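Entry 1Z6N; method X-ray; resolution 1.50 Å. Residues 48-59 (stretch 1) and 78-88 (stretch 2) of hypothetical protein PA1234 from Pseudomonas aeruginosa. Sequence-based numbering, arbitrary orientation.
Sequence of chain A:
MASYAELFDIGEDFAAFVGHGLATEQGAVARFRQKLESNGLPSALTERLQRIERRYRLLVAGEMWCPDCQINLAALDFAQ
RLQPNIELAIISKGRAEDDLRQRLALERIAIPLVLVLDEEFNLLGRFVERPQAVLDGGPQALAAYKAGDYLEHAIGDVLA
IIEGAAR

Stretch 1 48-59: RLQRIERRYRLL
Stretch 2 (78-88) FAQRLQPNIEL

Each stretch leaves a helix, passes through a loop and enters a strand. In stretch 1 the helix covers residues 48-50 and the strand 56-59. In stretch 2 they cover 78-82 and 86-88. The strands run parallel, with 21° between their directions and a closest axis approach of 4.7 Å. Tyr56 CA lies 4.9 Å from Ile86 CA, Arg57 CA 5.0 Å from Glu87 CA, and Leu58 CA 4.6 Å from Leu88 CA, which sets the register. The contact buries 718 Å², both sides summed. Asn85, Leu49 and Leu58 cover the most surface.

Asn85 lies in the turn that leads into the second strand. A type I turn runs from Gln83 to Ile86 and is closed by Ile86 N to Gln83 O at 3.0 Å. Asn85 has phi/psi -65/-19 and chi1 -82° (m). Its backbone opens the ladder: Tyr56 N donates to Asn85 O at 2.8 Å, nearly straight at 169°. Arg55 CA approaches the same Asn85 O at 3.3 Å in a CA-H...O contact. The Asn85 side chain lies against the loop of stretch 1, with Asn85 CB 3.4 Å from Arg54 O. That carbonyl is buried here without a polar partner. Next to the turn, Arg55 NE makes a weak hydrogen bond of 2.7 Å to a water, which donates to Pro84 O at 2.7 Å. The water thus bridges the two stretches.

Leu49 sits at the helical end of stretch 1, chi1 -157° (t) and chi2 54° (p). Its CA-CB bond points sideways, but the end of the side chain comes nearer to stretch 2. Leu49 CD1 lies 4.0 Å from Ala79 CB and 4.0 Å from Ile86 CD1. Leu49 CD2 reaches Leu82 CD1 at 3.7 Å. One leucine therefore packs against both the helix and the strand of stretch 2. Its backbone takes part too. Gln83 NE2 donates to Leu49 O at 3.2 Å and 167°. Gln83, chi1 180° (t) and chi2 43° (p), is the first residue beyond its helix to leave helical phi/psi. Gln83 OE1 accepts from Asn85 N at 3.0 Å. The side chain thus ties its own turn to the helix end of stretch 1. Gln83 NE2 is also 3.2 Å from Ile52 O, but the angle is too poor for a hydrogen bond.

Leu58 has phi/psi -105/105, chi1 -56° (m) and chi2 -174° (t). It shares a sheet face with Tyr56, Ile86 and Leu88; Arg57 and Glu87 occupy the other. Leu58 CD1 touches Ile86 CG2 at 3.8 Å and Leu88 CD1 at 3.7 Å. This methyl therefore packs against two neighbours on that face. Leu58 N donates to Glu87 O at 2.8 Å and 175°. Glu87 N donates to Tyr56 O at 3.1 Å and 153°. Glu87 thus uses both its backbone N and O to bond the residues flanking Arg57, as expected for parallel pairing.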

# COMPACT_ATOMS: atom_id res chain seq x y z
N ARG A 48 -7.17 8.11 -13.75
CA ARG A 48 -6.14 8.66 -12.86
C ARG A 48 -4.86 7.81 -12.90
O ARG A 48 -3.75 8.33 -12.94
CB ARG A 48 -6.66 8.77 -11.42
CG ARG A 48 -7.63 9.92 -11.15
CD ARG A 48 -8.30 9.78 -9.76
NE ARG A 48 -7.43 10.16 -8.64
CZ ARG A 48 -7.73 10.00 -7.34
NH1 ARG A 48 -6.88 10.37 -6.40
NH2 ARG A 48 -8.89 9.46 -6.98
N LEU A 49 -5.05 6.49 -12.88
CA LEU A 49 -3.96 5.53 -12.91
C LEU A 49 -3.20 5.55 -14.25
O LEU A 49 -1.98 5.40 -14.29
CB LEU A 49 -4.53 4.14 -12.65
CG LEU A 49 -3.70 2.99 -12.12
CD1 LEU A 49 -2.97 3.34 -10.83
CD2 LEU A 49 -4.65 1.84 -11.90
N GLN A 50 -3.95 5.75 -15.33
CA GLN A 50 -3.38 5.82 -16.68
C GLN A 50 -2.48 7.06 -16.87
O GLN A 50 -1.52 7.01 -17.63
CB GLN A 50 -4.53 5.82 -17.70
CG GLN A 50 -4.16 5.34 -19.09
CD GLN A 50 -5.39 5.17 -19.98
OE1 GLN A 50 -6.32 4.42 -19.64
NE2 GLN A 50 -5.40 5.84 -21.13
N ARG A 51 -2.80 8.14 -16.15
CA ARG A 51 -2.06 9.41 -16.26
C ARG A 51 -0.66 9.41 -15.62
O ARG A 51 0.06 10.41 -15.70
CB ARG A 51 -2.87 10.58 -15.68
CG ARG A 51 -4.16 10.91 -16.42
CD ARG A 51 -4.69 12.27 -15.96
NE ARG A 51 -6.12 12.22 -15.64
CZ ARG A 51 -6.62 12.26 -14.40
NH1 ARG A 51 -7.94 12.20 -14.22
NH2 ARG A 51 -5.81 12.38 -13.35
N ILE A 52 -0.28 8.32 -14.96
CA ILE A 52 1.03 8.25 -14.30
C ILE A 52 2.12 7.97 -15.33
O ILE A 52 2.24 6.85 -15.82
CB ILE A 52 1.05 7.19 -13.15
CG1 ILE A 52 -0.15 7.36 -12.19
CG2 ILE A 52 2.39 7.19 -12.40
CD1 ILE A 52 -0.26 8.71 -11.48
N GLU A 53 2.91 8.99 -15.65
CA GLU A 53 3.94 8.88 -16.68
C GLU A 53 5.35 8.74 -16.11
O GLU A 53 6.25 8.26 -16.81
CB GLU A 53 3.93 10.09 -17.63
CG GLU A 53 2.63 10.88 -17.67
CD GLU A 53 2.59 12.02 -16.65
OE1 GLU A 53 2.29 13.17 -17.06
OE2 GLU A 53 2.86 11.78 -15.46
N ARG A 54 5.54 9.17 -14.86
CA ARG A 54 6.83 9.10 -14.19
C ARG A 54 6.84 7.89 -13.26
O ARG A 54 5.78 7.33 -12.96
CB ARG A 54 7.08 10.38 -13.37
CG ARG A 54 6.86 11.68 -14.14
CD ARG A 54 7.92 12.69 -13.77
NE ARG A 54 9.12 12.53 -14.60
CZ ARG A 54 10.24 13.23 -14.47
NH1 ARG A 54 10.37 14.15 -13.52
NH2 ARG A 54 11.26 12.99 -15.29
N ARG A 55 8.02 7.49 -12.80
CA ARG A 55 8.15 6.34 -11.90
C ARG A 55 8.00 6.74 -10.44
O ARG A 55 8.54 7.77 -9.99
CB ARG A 55 9.47 5.60 -12.13
CG ARG A 55 9.69 5.17 -13.59
CD ARG A 55 10.88 4.24 -13.73
NE ARG A 55 10.45 2.84 -13.80
CZ ARG A 55 10.32 2.15 -14.94
NH1 ARG A 55 10.60 2.71 -16.11
NH2 ARG A 55 9.91 0.89 -14.89
N TYR A 56 7.25 5.93 -9.70
CA TYR A 56 7.04 6.15 -8.27
C TYR A 56 7.30 4.86 -7.55
O TYR A 56 7.02 3.78 -8.07
CB TYR A 56 5.62 6.64 -8.00
CG TYR A 56 5.40 8.00 -8.61
CD1 TYR A 56 5.67 9.16 -7.89
CD2 TYR A 56 4.99 8.11 -9.94
CE1 TYR A 56 5.50 10.41 -8.47
CE2 TYR A 56 4.82 9.36 -10.53
CZ TYR A 56 5.07 10.50 -9.79
OH TYR A 56 4.92 11.75 -10.37
N ARG A 57 7.83 4.98 -6.35
CA ARG A 57 8.18 3.82 -5.54
C ARG A 57 7.39 3.86 -4.24
O ARG A 57 7.35 4.90 -3.57
CB ARG A 57 9.68 3.83 -5.25
CG ARG A 57 10.50 3.59 -6.50
CD ARG A 57 11.96 3.47 -6.15
NE ARG A 57 12.81 3.41 -7.34
CZ ARG A 57 13.35 4.47 -7.93
NH1 ARG A 57 13.11 5.69 -7.46
NH2 ARG A 57 14.12 4.31 -9.00
N LEU A 58 6.75 2.74 -3.90
CA LEU A 58 6.02 2.63 -2.64
C LEU A 58 6.88 1.76 -1.72
O LEU A 58 7.00 0.55 -1.94
CB LEU A 58 4.64 1.99 -2.88
CG LEU A 58 3.71 2.68 -3.89
CD1 LEU A 58 2.32 2.03 -3.93
CD2 LEU A 58 3.59 4.17 -3.62
N LEU A 59 7.53 2.41 -0.76
CA LEU A 59 8.26 1.70 0.30
C LEU A 59 7.27 1.37 1.40
O LEU A 59 6.72 2.26 2.05
CB LEU A 59 9.41 2.55 0.85
CG LEU A 59 10.18 1.93 2.02
CD1 LEU A 59 10.80 0.56 1.65
CD2 LEU A 59 11.26 2.90 2.48
N PHE A 78 -2.50 -4.56 -7.14
CA PHE A 78 -3.34 -4.51 -8.33
C PHE A 78 -3.01 -3.26 -9.15
O PHE A 78 -2.84 -3.33 -10.37
CB PHE A 78 -4.81 -4.58 -7.94
CG PHE A 78 -5.76 -4.60 -9.10
CD1 PHE A 78 -5.72 -5.61 -10.06
CD2 PHE A 78 -6.74 -3.62 -9.21
CE1 PHE A 78 -6.63 -5.61 -11.13
CE2 PHE A 78 -7.65 -3.63 -10.27
CZ PHE A 78 -7.59 -4.63 -11.22
N ALA A 79 -2.85 -2.12 -8.47
CA ALA A 79 -2.48 -0.87 -9.14
C ALA A 79 -1.13 -0.96 -9.84
O ALA A 79 -0.98 -0.50 -10.96
CB ALA A 79 -2.52 0.32 -8.17
N GLN A 80 -0.14 -1.58 -9.19
CA GLN A 80 1.17 -1.70 -9.80
C GLN A 80 1.16 -2.65 -11.01
O GLN A 80 1.95 -2.48 -11.95
CB GLN A 80 2.22 -2.12 -8.77
CG GLN A 80 2.38 -3.62 -8.57
CD GLN A 80 3.51 -3.95 -7.61
OE1 GLN A 80 3.42 -4.89 -6.78
NE2 GLN A 80 4.58 -3.17 -7.69
N ARG A 81 0.26 -3.63 -11.00
CA ARG A 81 0.13 -4.52 -12.15
C ARG A 81 -0.52 -3.81 -13.34
O ARG A 81 -0.19 -4.09 -14.49
CB ARG A 81 -0.62 -5.79 -11.75
CG ARG A 81 0.22 -6.66 -10.84
CD ARG A 81 -0.42 -8.00 -10.52
NE ARG A 81 -1.55 -7.88 -9.61
CZ ARG A 81 -2.82 -8.08 -9.96
NH1 ARG A 81 -3.12 -8.41 -11.21
NH2 ARG A 81 -3.79 -7.96 -9.06
N LEU A 82 -1.43 -2.88 -13.04
CA LEU A 82 -2.08 -2.07 -14.09
C LEU A 82 -1.19 -0.93 -14.57
O LEU A 82 -1.29 -0.48 -15.72
CB LEU A 82 -3.39 -1.50 -13.57
CG LEU A 82 -4.52 -2.47 -13.21
CD1 LEU A 82 -5.62 -1.70 -12.51
CD2 LEU A 82 -5.08 -3.22 -14.43
N GLN A 83 -0.34 -0.44 -13.68
CA GLN A 83 0.53 0.70 -13.98
C GLN A 83 1.95 0.40 -13.50
O GLN A 83 2.30 0.71 -12.37
CB GLN A 83 -0.05 1.97 -13.34
CG GLN A 83 0.74 3.27 -13.55
CD GLN A 83 1.25 3.43 -14.97
OE1 GLN A 83 2.31 2.90 -15.32
NE2 GLN A 83 0.50 4.16 -15.79
N PRO A 84 2.77 -0.23 -14.37
CA PRO A 84 4.16 -0.61 -14.08
C PRO A 84 5.05 0.54 -13.59
O PRO A 84 6.08 0.28 -12.98
CB PRO A 84 4.66 -1.16 -15.43
CG PRO A 84 3.68 -0.67 -16.43
CD PRO A 84 2.38 -0.66 -15.72
N ASN A 85 4.65 1.79 -13.84
CA ASN A 85 5.38 2.95 -13.34
C ASN A 85 5.38 3.05 -11.81
O ASN A 85 6.19 3.78 -11.23
CB ASN A 85 4.84 4.26 -13.93
CG ASN A 85 5.40 4.55 -15.32
OD1 ASN A 85 4.81 5.32 -16.09
ND2 ASN A 85 6.54 3.96 -15.64
N ILE A 86 4.45 2.35 -11.17
CA ILE A 86 4.38 2.27 -9.71
C ILE A 86 4.97 0.92 -9.30
O ILE A 86 4.62 -0.10 -9.86
CB ILE A 86 2.91 2.35 -9.20
CG1 ILE A 86 2.27 3.70 -9.53
CG2 ILE A 86 2.83 2.10 -7.68
CD1 ILE A 86 0.75 3.70 -9.43
N GLU A 87 5.89 0.93 -8.33
CA GLU A 87 6.50 -0.31 -7.83
C GLU A 87 6.51 -0.35 -6.31
O GLU A 87 6.93 0.64 -5.69
CB GLU A 87 7.95 -0.47 -8.31
CG GLU A 87 8.53 -1.86 -7.95
CD GLU A 87 10.02 -2.06 -8.30
OE1 GLU A 87 10.64 -1.20 -8.95
OE2 GLU A 87 10.56 -3.12 -7.89
N LEU A 88 6.10 -1.48 -5.73
CA LEU A 88 6.11 -1.70 -4.27
C LEU A 88 7.30 -2.54 -3.88
O LEU A 88 7.64 -3.50 -4.57
CB LEU A 88 4.88 -2.52 -3.80
CG LEU A 88 3.49 -1.92 -3.63
CD1 LEU A 88 2.95 -1.47 -4.98
CD2 LEU A 88 2.56 -2.95 -3.01
O HOH W 1 8.50 1.44 -12.47